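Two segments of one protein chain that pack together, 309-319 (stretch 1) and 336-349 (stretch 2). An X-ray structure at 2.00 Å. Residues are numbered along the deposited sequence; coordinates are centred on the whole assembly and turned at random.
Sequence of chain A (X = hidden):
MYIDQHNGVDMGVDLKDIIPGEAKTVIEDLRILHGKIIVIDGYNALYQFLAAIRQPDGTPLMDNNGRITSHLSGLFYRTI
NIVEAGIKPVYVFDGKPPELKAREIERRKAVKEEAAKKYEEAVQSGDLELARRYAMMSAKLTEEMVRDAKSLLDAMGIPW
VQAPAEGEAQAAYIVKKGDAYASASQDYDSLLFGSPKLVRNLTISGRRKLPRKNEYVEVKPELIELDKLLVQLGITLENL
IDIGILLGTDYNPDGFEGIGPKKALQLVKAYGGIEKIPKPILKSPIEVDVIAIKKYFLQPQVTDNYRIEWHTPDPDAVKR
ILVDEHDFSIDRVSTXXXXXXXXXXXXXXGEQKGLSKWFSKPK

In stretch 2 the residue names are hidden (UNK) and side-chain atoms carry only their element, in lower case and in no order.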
ATOM      1  N   GLU A 309      11.316 -17.523   3.777  1.00 40.93           N
ATOM      2  CA  GLU A 309      10.877 -18.921   3.826  1.00 42.43           C
ATOM      3  C   GLU A 309       9.415 -19.005   4.243  1.00 41.81           C
ATOM      4  O   GLU A 309       8.956 -18.232   5.078  1.00 41.27           O
ATOM      5  CB  GLU A 309      11.730 -19.730   4.809  1.00 43.20           C
ATOM      6  CG  GLU A 309      13.194 -19.905   4.400  1.00 46.30           C
ATOM      7  CD  GLU A 309      14.008 -20.672   5.432  1.00 51.10           C
ATOM      8  OE1 GLU A 309      13.586 -20.746   6.610  1.00 52.73           O
ATOM      9  OE2 GLU A 309      15.076 -21.208   5.065  1.00 53.82           O
ATOM     10  N   TRP A 310       8.700 -19.959   3.655  1.00 41.78           N
ATOM     11  CA  TRP A 310       7.316 -20.231   4.004  1.00 41.30           C
ATOM     12  C   TRP A 310       7.242 -21.467   4.905  1.00 41.87           C
ATOM     13  O   TRP A 310       7.901 -22.477   4.637  1.00 42.74           O
ATOM     14  CB  TRP A 310       6.481 -20.419   2.733  1.00 41.15           C
ATOM     15  CG  TRP A 310       6.368 -19.156   1.911  1.00 39.82           C
ATOM     16  CD1 TRP A 310       5.350 -18.255   1.943  1.00 37.68           C
ATOM     17  CD2 TRP A 310       7.316 -18.656   0.955  1.00 39.11           C
ATOM     18  NE1 TRP A 310       5.595 -17.224   1.069  1.00 37.41           N
ATOM     19  CE2 TRP A 310       6.797 -17.441   0.452  1.00 37.90           C
ATOM     20  CE3 TRP A 310       8.544 -19.119   0.466  1.00 39.59           C
ATOM     21  CZ2 TRP A 310       7.470 -16.675  -0.506  1.00 37.50           C
ATOM     22  CZ3 TRP A 310       9.212 -18.357  -0.492  1.00 39.64           C
ATOM     23  CH2 TRP A 310       8.673 -17.150  -0.965  1.00 38.79           C
ATOM     24  N   HIS A 311       6.451 -21.378   5.973  1.00 41.34           N
ATOM     25  CA  HIS A 311       6.303 -22.478   6.939  1.00 41.63           C
ATOM     26  C   HIS A 311       4.882 -22.999   6.981  1.00 40.97           C
ATOM     27  O   HIS A 311       3.944 -22.301   6.593  1.00 39.74           O
ATOM     28  CB  HIS A 311       6.723 -22.040   8.346  1.00 42.07           C
ATOM     29  CG  HIS A 311       8.123 -21.528   8.423  1.00 44.50           C
ATOM     30  ND1 HIS A 311       9.217 -22.296   8.078  1.00 48.50           N
ATOM     31  CD2 HIS A 311       8.611 -20.326   8.807  1.00 46.52           C
ATOM     32  CE1 HIS A 311      10.319 -21.585   8.238  1.00 48.71           C
ATOM     33  NE2 HIS A 311       9.979 -20.386   8.683  1.00 48.26           N
ATOM     34  N   THR A 312       4.731 -24.233   7.460  1.00 40.71           N
ATOM     35  CA  THR A 312       3.429 -24.865   7.588  1.00 40.41           C
ATOM     36  C   THR A 312       2.480 -23.973   8.389  1.00 38.85           C
ATOM     37  O   THR A 312       2.809 -23.555   9.493  1.00 37.92           O
ATOM     38  CB  THR A 312       3.564 -26.250   8.271  1.00 41.48           C
ATOM     39  OG1 THR A 312       4.524 -27.030   7.549  1.00 42.78           O
ATOM     40  CG2 THR A 312       2.221 -26.997   8.301  1.00 42.10           C
ATOM     41  N   PRO A 313       1.299 -23.665   7.826  1.00 38.27           N
ATOM     42  CA  PRO A 313       0.326 -22.900   8.606  1.00 37.36           C
ATOM     43  C   PRO A 313      -0.028 -23.593   9.925  1.00 37.14           C
ATOM     44  O   PRO A 313      -0.008 -24.832  10.006  1.00 37.60           O
ATOM     45  CB  PRO A 313      -0.890 -22.836   7.683  1.00 37.49           C
ATOM     46  CG  PRO A 313      -0.304 -22.967   6.300  1.00 38.62           C
ATOM     47  CD  PRO A 313       0.841 -23.910   6.445  1.00 38.52           C
ATOM     48  N   ASP A 314      -0.326 -22.790  10.943  1.00 35.66           N
ATOM     49  CA  ASP A 314      -0.741 -23.282  12.251  1.00 35.83           C
ATOM     50  C   ASP A 314      -2.213 -22.882  12.466  1.00 35.22           C
ATOM     51  O   ASP A 314      -2.494 -21.788  12.956  1.00 34.51           O
ATOM     52  CB  ASP A 314       0.190 -22.695  13.331  1.00 35.65           C
ATOM     53  CG  ASP A 314      -0.131 -23.191  14.746  1.00 36.85           C
ATOM     54  OD1 ASP A 314      -1.201 -23.785  14.989  1.00 37.05           O
ATOM     55  OD2 ASP A 314       0.704 -22.945  15.635  1.00 38.12           O
ATOM     56  N   PRO A 315      -3.161 -23.757  12.057  1.00 35.74           N
ATOM     57  CA  PRO A 315      -4.586 -23.396  12.089  1.00 35.30           C
ATOM     58  C   PRO A 315      -5.087 -22.986  13.473  1.00 34.82           C
ATOM     59  O   PRO A 315      -5.818 -22.000  13.598  1.00 34.21           O
ATOM     60  CB  PRO A 315      -5.285 -24.675  11.608  1.00 36.49           C
ATOM     61  CG  PRO A 315      -4.265 -25.321  10.706  1.00 36.82           C
ATOM     62  CD  PRO A 315      -2.945 -25.062  11.398  1.00 36.10           C
ATOM     63  N   ASP A 316      -4.684 -23.709  14.512  1.00 34.73           N
ATOM     64  CA  ASP A 316      -5.161 -23.355  15.841  1.00 34.51           C
ATOM     65  C   ASP A 316      -4.691 -21.959  16.269  1.00 33.31           C
ATOM     66  O   ASP A 316      -5.466 -21.204  16.865  1.00 32.91           O
ATOM     67  CB  ASP A 316      -4.776 -24.387  16.889  1.00 35.44           C
ATOM     68  CG  ASP A 316      -5.573 -24.212  18.167  1.00 36.28           C
ATOM     69  OD1 ASP A 316      -6.749 -24.605  18.177  1.00 39.54           O
ATOM     70  OD2 ASP A 316      -5.037 -23.678  19.147  1.00 37.85           O
ATOM     71  N   ALA A 317      -3.442 -21.621  15.946  1.00 32.25           N
ATOM     72  CA  ALA A 317      -2.892 -20.304  16.283  1.00 31.71           C
ATOM     73  C   ALA A 317      -3.658 -19.212  15.541  1.00 31.14           C
ATOM     74  O   ALA A 317      -3.957 -18.170  16.117  1.00 30.56           O
ATOM     75  CB  ALA A 317      -1.400 -20.231  15.969  1.00 31.66           C
ATOM     76  N   VAL A 318      -4.002 -19.466  14.277  1.00 31.13           N
ATOM     77  CA  VAL A 318      -4.845 -18.530  13.528  1.00 31.41           C
ATOM     78  C   VAL A 318      -6.212 -18.377  14.215  1.00 31.72           C
ATOM     79  O   VAL A 318      -6.685 -17.256  14.413  1.00 31.19           O
ATOM     80  CB  VAL A 318      -5.038 -18.935  12.046  1.00 31.70           C
ATOM     81  CG1 VAL A 318      -6.001 -17.966  11.350  1.00 31.12           C
ATOM     82  CG2 VAL A 318      -3.699 -18.957  11.299  1.00 31.98           C
ATOM     83  N   LYS A 319      -6.832 -19.501  14.585  1.00 32.66           N
ATOM     84  CA  LYS A 319      -8.117 -19.464  15.291  1.00 33.25           C
ATOM     85  C   LYS A 319      -8.036 -18.661  16.591  1.00 33.16           C
ATOM     86  O   LYS A 319      -8.909 -17.836  16.866  1.00 32.62           O
ATOM     87  CB  LYS A 319      -8.644 -20.863  15.602  1.00 34.19           C
ATOM     88  CG  LYS A 319      -9.983 -20.805  16.344  1.00 35.70           C
ATOM     89  CD  LYS A 319     -10.066 -21.736  17.548  1.00 37.92           C
ATOM     90  CE  LYS A 319      -8.904 -21.609  18.489  1.00 37.89           C
ATOM     91  NZ  LYS A 319      -9.313 -21.992  19.864  1.00 35.20           N
ATOM     92  N   UNK A 336     -12.257 -21.065   5.697  1.00 36.46           N
ATOM     93  CA  UNK A 336     -11.133 -20.444   4.992  1.00 35.94           C
ATOM     94  C   UNK A 336      -9.820 -21.192   5.245  1.00 35.94           C
ATOM     95  O   UNK A 336      -9.043 -21.416   4.314  1.00 35.62           O
ATOM     96  c   UNK A 336     -11.000 -18.968   5.366  1.00 35.39           C
ATOM     97  N   UNK A 337      -9.576 -21.576   6.500  1.00 35.69           N
ATOM     98  CA  UNK A 337      -8.373 -22.340   6.842  1.00 35.91           C
ATOM     99  C   UNK A 337      -8.301 -23.689   6.106  1.00 37.44           C
ATOM    100  O   UNK A 337      -7.240 -24.068   5.601  1.00 37.11           O
ATOM    101  c   UNK A 337      -8.263 -22.547   8.358  1.00 35.58           C
ATOM    102  c   UNK A 337      -6.297 -21.013   8.874  1.00 31.64           C
ATOM    103  c   UNK A 337      -8.009 -21.603  10.662  1.00 33.26           C
ATOM    104  c   UNK A 337      -7.774 -21.343   9.175  1.00 33.65           C
ATOM    105  N   UNK A 338      -9.427 -24.398   6.042  1.00 38.92           N
ATOM    106  CA  UNK A 338      -9.521 -25.641   5.269  1.00 41.15           C
ATOM    107  C   UNK A 338      -9.004 -25.432   3.848  1.00 41.48           C
ATOM    108  O   UNK A 338      -8.141 -26.177   3.375  1.00 42.09           O
ATOM    109  o   UNK A 338     -13.755 -27.102   7.338  1.00 51.61           O
ATOM    110  c   UNK A 338     -11.581 -26.590   6.494  1.00 44.98           C
ATOM    111  o   UNK A 338     -13.491 -27.105   5.161  1.00 50.70           O
ATOM    112  c   UNK A 338     -10.966 -26.128   5.192  1.00 42.10           C
ATOM    113  c   UNK A 338     -13.048 -26.961   6.321  1.00 48.89           C
ATOM    114  N   UNK A 339      -9.530 -24.413   3.174  1.00 41.59           N
ATOM    115  CA  UNK A 339      -9.106 -24.091   1.812  1.00 42.04           C
ATOM    116  C   UNK A 339      -7.656 -23.615   1.764  1.00 40.65           C
ATOM    117  O   UNK A 339      -6.897 -24.011   0.878  1.00 40.54           O
ATOM    118  n   UNK A 339     -14.998 -21.411   1.135  1.00 59.66           N
ATOM    119  c   UNK A 339     -11.338 -23.641   0.674  1.00 46.73           C
ATOM    120  c   UNK A 339     -14.945 -22.698   0.795  1.00 58.67           C
ATOM    121  n   UNK A 339     -16.070 -23.386   0.663  1.00 59.80           N
ATOM    122  c   UNK A 339     -10.040 -23.051   1.188  1.00 42.59           C
ATOM    123  n   UNK A 339     -13.769 -23.294   0.595  1.00 56.87           N
ATOM    124  c   UNK A 339     -12.467 -22.631   0.718  1.00 51.77           C
ATOM    125  N   UNK A 340      -7.270 -22.788   2.734  1.00 39.10           N
ATOM    126  CA  UNK A 340      -5.931 -22.219   2.755  1.00 38.02           C
ATOM    127  C   UNK A 340      -4.841 -23.273   2.904  1.00 38.63           C
ATOM    128  O   UNK A 340      -3.845 -23.226   2.182  1.00 38.33           O
ATOM    129  c   UNK A 340      -5.795 -21.141   3.843  1.00 37.06           C
ATOM    130  c   UNK A 340      -1.773 -19.642   4.434  1.00 34.32           C
ATOM    131  o   UNK A 340      -0.493 -19.179   4.648  1.00 34.87           O
ATOM    132  c   UNK A 340      -2.384 -19.488   3.198  1.00 34.48           C
ATOM    133  c   UNK A 340      -2.443 -20.272   5.481  1.00 34.37           C
ATOM    134  c   UNK A 340      -3.689 -19.980   3.003  1.00 35.54           C
ATOM    135  c   UNK A 340      -3.743 -20.762   5.275  1.00 35.61           C
ATOM    136  c   UNK A 340      -4.383 -20.626   4.041  1.00 35.35           C
ATOM    137  N   UNK A 341      -5.021 -24.220   3.827  1.00 39.35           N
ATOM    138  CA  UNK A 341      -4.000 -25.258   4.030  1.00 40.76           C
ATOM    139  C   UNK A 341      -3.803 -26.127   2.778  1.00 42.27           C
ATOM    140  O   UNK A 341      -2.674 -26.491   2.439  1.00 42.25           O
ATOM    141  c   UNK A 341      -5.530 -26.904   5.273  1.00 41.81           C
ATOM    142  c   UNK A 341      -4.139 -25.246   6.573  1.00 40.32           C
ATOM    143  c   UNK A 341      -4.220 -26.122   5.313  1.00 40.99           C
ATOM    144  N   UNK A 342      -4.897 -26.427   2.083  1.00 43.87           N
ATOM    145  CA  UNK A 342      -4.818 -27.187   0.835  1.00 45.95           C
ATOM    146  C   UNK A 342      -4.055 -26.415  -0.236  1.00 45.82           C
ATOM    147  O   UNK A 342      -3.122 -26.945  -0.844  1.00 45.99           O
ATOM    148  c   UNK A 342      -6.389 -30.024   1.203  1.00 55.93           C
ATOM    149  n   UNK A 342      -5.750 -30.127   3.664  1.00 58.51           N
ATOM    150  c   UNK A 342      -5.280 -30.270   2.250  1.00 57.23           C
ATOM    151  c   UNK A 342      -6.957 -28.585   1.253  1.00 50.23           C
ATOM    152  c   UNK A 342      -6.210 -27.591   0.340  1.00 47.07           C
ATOM    153  N   UNK A 343      -4.427 -25.153  -0.431  1.00 45.81           N
ATOM    154  CA  UNK A 343      -3.770 -24.313  -1.428  1.00 46.03           C
ATOM    155  C   UNK A 343      -2.295 -24.076  -1.080  1.00 46.07           C
ATOM    156  O   UNK A 343      -1.450 -24.021  -1.972  1.00 45.89           O
ATOM    157  c   UNK A 343      -4.519 -23.001  -1.603  1.00 45.52           C
ATOM    158  N   UNK A 344      -1.988 -23.965   0.215  1.00 46.26           N
ATOM    159  CA  UNK A 344      -0.605 -23.791   0.682  1.00 46.66           C
ATOM    160  C   UNK A 344       0.260 -24.990   0.298  1.00 48.01           C
ATOM    161  O   UNK A 344       1.356 -24.832  -0.229  1.00 47.50           O
ATOM    162  c   UNK A 344       0.776 -23.149   2.728  1.00 45.82           C
ATOM    163  c   UNK A 344       3.043 -23.657   3.431  1.00 46.61           C
ATOM    164  c   UNK A 344       1.013 -21.808   3.019  1.00 45.42           C
ATOM    165  c   UNK A 344       3.267 -22.315   3.708  1.00 45.30           C
ATOM    166  c   UNK A 344      -0.565 -23.591   2.205  1.00 46.16           C
ATOM    167  c   UNK A 344       2.254 -21.386   3.509  1.00 44.65           C
ATOM    168  c   UNK A 344       1.799 -24.071   2.944  1.00 46.78           C
ATOM    169  N   UNK A 345      -0.250 -26.181   0.590  1.00 50.00           N
ATOM    170  CA  UNK A 345       0.414 -27.443   0.275  1.00 52.55           C
ATOM    171  C   UNK A 345       0.668 -27.581  -1.237  1.00 53.79           C
ATOM    172  O   UNK A 345       1.742 -28.010  -1.648  1.00 54.15           O
ATOM    173  c   UNK A 345      -0.440 -28.600   0.817  1.00 53.46           C
ATOM    174  n   UNK A 345       0.171 -33.327   1.162  1.00 64.15           N
ATOM    175  c   UNK A 345       0.142 -30.013   0.711  1.00 56.29           C
ATOM    176  c   UNK A 345      -0.793 -31.005   1.425  1.00 59.46           C
ATOM    177  c   UNK A 345      -0.878 -32.358   0.718  1.00 62.22           C
ATOM    178  N   UNK A 346      -0.313 -27.185  -2.048  1.00 54.94           N
ATOM    179  CA  UNK A 346      -0.232 -27.310  -3.507  1.00 56.87           C
ATOM    180  C   UNK A 346       0.643 -26.240  -4.172  1.00 56.60           C
ATOM    181  O   UNK A 346       1.440 -26.554  -5.061  1.00 56.80           O
ATOM    182  c   UNK A 346      -2.457 -28.576  -3.885  1.00 60.69           C
ATOM    183  c   UNK A 346      -3.974 -28.372  -4.030  1.00 63.50           C
ATOM    184  o   UNK A 346      -4.434 -27.207  -4.075  1.00 64.38           O
ATOM    185  c   UNK A 346      -1.637 -27.300  -4.134  1.00 57.43           C
ATOM    186  o   UNK A 346      -4.710 -29.386  -4.087  1.00 65.16           O
ATOM    187  N   UNK A 347       0.490 -24.987  -3.740  1.00 56.24           N
ATOM    188  CA  UNK A 347       1.117 -23.843  -4.416  1.00 56.50           C
ATOM    189  C   UNK A 347       2.467 -23.407  -3.856  1.00 56.61           C
ATOM    190  O   UNK A 347       3.278 -22.819  -4.572  1.00 56.35           O
ATOM    191  o   UNK A 347      -1.139 -23.885  -6.055  1.00 57.54           O
ATOM    192  c   UNK A 347      -1.069 -22.900  -5.315  1.00 56.76           C
ATOM    193  c   UNK A 347       0.160 -22.646  -4.454  1.00 55.61           C
ATOM    194  n   UNK A 347      -2.046 -22.008  -5.220  1.00 55.86           N
ATOM    195  N   UNK A 348       2.698 -23.685  -2.579  1.00 57.29           N
ATOM    196  CA  UNK A 348       3.938 -23.274  -1.918  1.00 57.81           C
ATOM    197  C   UNK A 348       4.851 -24.475  -1.653  1.00 59.10           C
ATOM    198  O   UNK A 348       6.063 -24.388  -1.861  1.00 59.16           O
ATOM    199  c   UNK A 348       3.086 -21.050  -1.115  1.00 56.85           C
ATOM    200  c   UNK A 348       2.357 -20.274  -0.050  1.00 57.71           C
ATOM    201  c   UNK A 348       4.907 -22.219   0.170  1.00 56.36           C
ATOM    202  c   UNK A 348       3.650 -22.407  -0.666  1.00 56.90           C
ATOM    203  N   UNK A 349       4.256 -25.587  -1.207  1.00 60.58           N
ATOM    204  CA  UNK A 349       4.889 -26.923  -1.232  1.00 62.35           C
ATOM    205  C   UNK A 349       4.454 -27.781  -0.049  1.00 62.63           C
ATOM    206  O   UNK A 349       4.485 -27.330   1.097  1.00 62.29           O
ATOM    207  c   UNK A 349       6.417 -26.829  -1.277  1.00 62.57           C
ATOM    208  c   UNK A 349      10.018 -29.352  -1.947  1.00 71.01           C
ATOM    209  c   UNK A 349       7.079 -27.859  -2.159  1.00 64.93           C
ATOM    210  c   UNK A 349       8.517 -27.451  -2.451  1.00 66.99           C
ATOM    211  n   UNK A 349       9.340 -28.601  -2.816  1.00 70.12           N
ATOM    212  n   UNK A 349       9.989 -29.078  -0.646  1.00 70.56           N
ATOM    213  n   UNK A 349      10.733 -30.378  -2.385  1.00 72.30           N
TER

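Position 336 carries a single side-chain carbon, beyond reach of stretch 1: alanine, A336, whose O accepts from the backbone N of position 340 within the helix. Position 337 has four carbons, forked at the second, which is leucine. L337 points toward stretch 1 and packs against the first turn of its helix: CD1 lies 4.2 Å from P315 CB and 4.2 Å from V318 CG1, and CD2 lies 3.9 Å from V318 CG1.

Position 338 has three carbons, the third carrying two oxygens, and touches nothing on stretch 1; this is glutamate, E338. Position 339 shows three carbons, a nitrogen, then a carbon with two more nitrogens, again far from the contact: arginine, R339. Both are exposed, as charged groups on the outer side of a helix usually are.

At 340 one carbon leads to a six-carbon ring bearing an oxygen, so the residue is tyrosine. Y340 is buried; its CE2 comes within 3.5 Å of P313 CG, while its hydroxyl is hydrogen-bonded elsewhere in the structure. Position 341 has three carbons, one carrying the other two: valine. V341 sits where the two segments come near, its CA 6.7 Å from P313 CA, and its CG1 meets two prolines, 4.2 Å from P313 CB and 4.1 Å from P315 CG.

Position 342, four carbons in a row ending in nitrogen, is lysine, K342, exposed and out of reach. Position 343, one carbon, is alanine, A343, buried but not against this partner.

Position 344 has one carbon and a plain six-carbon ring: phenylalanine. F344 offers a ring face to P313, whose CD sits 3.6 Å from the ring centroid and only 11° off the normal, a CH-pi contact. Around the same ring, CZ lies 3.0 Å from H311 O and 3.9 Å from W310 CB, so one aromatic side chain touches both backbone and side chains of the extended segment.

Position 345, four carbons ending in nitrogen, is lysine, K345; it starts sideways and its end leads away. Position 346, three carbons with two terminal oxygens, is glutamate, E346, and 347, two carbons with one oxygen and one nitrogen on the second, is asparagine, N347; neither reaches stretch 1.

Position 348 has four carbons, forked at the first, one arm two carbons long: isoleucine. I348 sets CG2 3.5 Å from W310 CB. Position 349, three carbons, a nitrogen and a carbon with two more nitrogens, is arginine, R349, exposed and without contact.

The rule is spacing. Positions 337, 341 and 344 fall on one side of the helix, with Y340 beside them, and I348 also points toward stretch 1; they meet W310, P313, P315 and V318. No hydrogen bond crosses; the side-chain contacts are apolar, and the stretches bury 463 Å², both sides summed. P313 is the hub, touching Y340, V341 and F344. Just beyond it, D314 caps helix 315-319, its OD1 accepting from A317 N at 3.3 Å. The N-to-C directions of that helix and helix 336-347 make an angle of 142°.

Stretch 2 (336-349) ALERYVKAFKENIR
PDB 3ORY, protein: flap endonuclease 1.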